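Local coordinates for protein putative endoribonuclease (Klebsiella pneumoniae, PDB 3LYB) that is probably an endoribonuclease of the L-PSP (YjgF-like) family, with its natural substrate not established, at residues 116-120 and 121-125. Sequence-based numbering, arbitrary orientation.
Sequences LFYPD and QPPVS
Y118 and P122 face each other across a tight turn, their CA atoms 5.2 Å apart, and no hydrogen bond joins 116-120 to 121-125. What closes the turn is an aromatic-proline contact. CD of P123 sits 3.6 Å from the centroid of the Y118 ring and only 6° off its normal, a CH-pi contact over the middle of one face. The neighbouring methylene reaches further out along the same face, with P123 CG 3.4 Å from Y118 CZ, and the two side chains cross at roughly a right angle. The tyrosine takes up this position with CG anti to its carbonyl carbon (chi1 -65°), which places the ring beside its own backbone N with one face turned to P123. At the root of the side chain, Y118 CB packs against P122 CA at 3.9 Å. D120 and Q121 form the outer bend and are exposed; there Q121, its chain folded back at chi2, brings NE2 within 3.8 Å of D120 CB. Both buried residues also pack against strand 94-101, Y118 on V94 and P123 on L97, while R18 and Y14 of a second subunit pack on Q121 and P122 respectively. This proline-rich turn links helix 107-115 to strand 124-129, which runs parallel to 94-101, so it is the helix-to-strand connection of the beta-alpha-beta crossover characteristic of the YjgF-like fold.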
loop_
_atom_site.group_PDB
_atom_site.type_symbol
_atom_site.label_atom_id
_atom_site.label_comp_id
_atom_site.label_asym_id
_atom_site.label_seq_id
_atom_site.Cartn_x
_atom_site.Cartn_y
_atom_site.Cartn_z
ATOM N N LEU B 116 -27.482 -25.376 -8.637
ATOM C CA LEU B 116 -27.527 -26.459 -9.617
ATOM C C LEU B 116 -27.207 -27.845 -9.047
ATOM O O LEU B 116 -27.474 -28.838 -9.700
ATOM C CB LEU B 116 -26.590 -26.185 -10.811
ATOM C CG LEU B 116 -26.569 -24.824 -11.521
ATOM C CD1 LEU B 116 -25.465 -24.792 -12.571
ATOM C CD2 LEU B 116 -27.908 -24.429 -12.129
ATOM N N PHE B 117 -26.622 -27.912 -7.858
ATOM C CA PHE B 117 -26.213 -29.197 -7.289
ATOM C C PHE B 117 -27.080 -29.580 -6.102
ATOM O O PHE B 117 -27.120 -30.747 -5.703
ATOM C CB PHE B 117 -24.754 -29.160 -6.825
ATOM C CG PHE B 117 -23.769 -29.178 -7.936
ATOM C CD1 PHE B 117 -23.485 -28.022 -8.647
ATOM C CD2 PHE B 117 -23.115 -30.352 -8.267
ATOM C CE1 PHE B 117 -22.580 -28.046 -9.686
ATOM C CE2 PHE B 117 -22.203 -30.392 -9.290
ATOM C CZ PHE B 117 -21.923 -29.238 -10.003
ATOM N N TYR B 118 -27.729 -28.578 -5.522
ATOM C CA TYR B 118 -28.663 -28.764 -4.443
ATOM C C TYR B 118 -29.935 -28.035 -4.841
ATOM O O TYR B 118 -30.194 -26.910 -4.354
ATOM C CB TYR B 118 -28.116 -28.164 -3.160
ATOM C CG TYR B 118 -26.878 -28.833 -2.643
ATOM C CD1 TYR B 118 -26.960 -30.013 -1.899
ATOM C CD2 TYR B 118 -25.622 -28.285 -2.882
ATOM C CE1 TYR B 118 -25.831 -30.629 -1.410
ATOM C CE2 TYR B 118 -24.477 -28.900 -2.399
ATOM C CZ TYR B 118 -24.591 -30.069 -1.663
ATOM O OH TYR B 118 -23.464 -30.678 -1.181
ATOM N N PRO B 119 -30.728 -28.655 -5.747
ATOM C CA PRO B 119 -31.965 -28.019 -6.193
ATOM C C PRO B 119 -32.995 -28.103 -5.065
ATOM O O PRO B 119 -33.705 -27.115 -4.793
ATOM C CB PRO B 119 -32.377 -28.855 -7.403
ATOM C CG PRO B 119 -31.797 -30.244 -7.143
ATOM C CD PRO B 119 -30.614 -30.059 -6.208
ATOM N N ASP B 120 -33.028 -29.258 -4.391
ATOM C CA ASP B 120 -33.875 -29.451 -3.221
ATOM C C ASP B 120 -33.312 -28.708 -1.995
ATOM O O ASP B 120 -33.228 -27.470 -2.034
ATOM C CB ASP B 120 -34.155 -30.949 -2.979
ATOM C CG ASP B 120 -35.213 -31.519 -3.955
ATOM O OD1 ASP B 120 -35.936 -30.730 -4.624
ATOM O OD2 ASP B 120 -35.327 -32.762 -4.048
ATOM N N GLN B 121 -32.933 -29.431 -0.934
ATOM C CA GLN B 121 -32.483 -28.780 0.331
ATOM C C GLN B 121 -30.929 -28.619 0.492
ATOM O O GLN B 121 -30.201 -29.618 0.709
ATOM C CB GLN B 121 -33.134 -29.454 1.569
ATOM C CG GLN B 121 -32.291 -30.559 2.309
ATOM C CD GLN B 121 -32.293 -31.949 1.632
ATOM O OE1 GLN B 121 -31.906 -32.943 2.254
ATOM N NE2 GLN B 121 -32.724 -32.017 0.368
ATOM N N PRO B 122 -30.427 -27.358 0.408
ATOM C CA PRO B 122 -28.976 -27.027 0.474
ATOM C C PRO B 122 -28.247 -27.597 1.724
ATOM O O PRO B 122 -28.910 -28.012 2.678
ATOM C CB PRO B 122 -28.968 -25.485 0.494
ATOM C CG PRO B 122 -30.366 -25.090 0.946
ATOM C CD PRO B 122 -31.262 -26.140 0.346
ATOM N N PRO B 123 -26.895 -27.619 1.731
ATOM C CA PRO B 123 -26.222 -28.130 2.927
ATOM C C PRO B 123 -25.919 -27.058 3.983
ATOM O O PRO B 123 -26.148 -25.866 3.747
ATOM C CB PRO B 123 -24.912 -28.718 2.371
ATOM C CG PRO B 123 -24.675 -28.014 1.069
ATOM C CD PRO B 123 -25.923 -27.220 0.700
ATOM N N VAL B 124 -25.443 -27.501 5.146
ATOM C CA VAL B 124 -24.817 -26.612 6.122
ATOM C C VAL B 124 -23.606 -25.943 5.481
ATOM O O VAL B 124 -22.939 -26.533 4.620
ATOM C CB VAL B 124 -24.488 -27.374 7.429
ATOM C CG1 VAL B 124 -23.272 -26.822 8.145
ATOM C CG2 VAL B 124 -25.719 -27.353 8.347
ATOM N N SER B 125 -23.343 -24.699 5.869
ATOM C CA SER B 125 -22.459 -23.849 5.062
ATOM C C SER B 125 -21.624 -22.825 5.842
ATOM O O SER B 125 -22.122 -22.054 6.662
ATOM C CB SER B 125 -23.288 -23.161 3.967
ATOM O OG SER B 125 -22.506 -22.390 3.100
#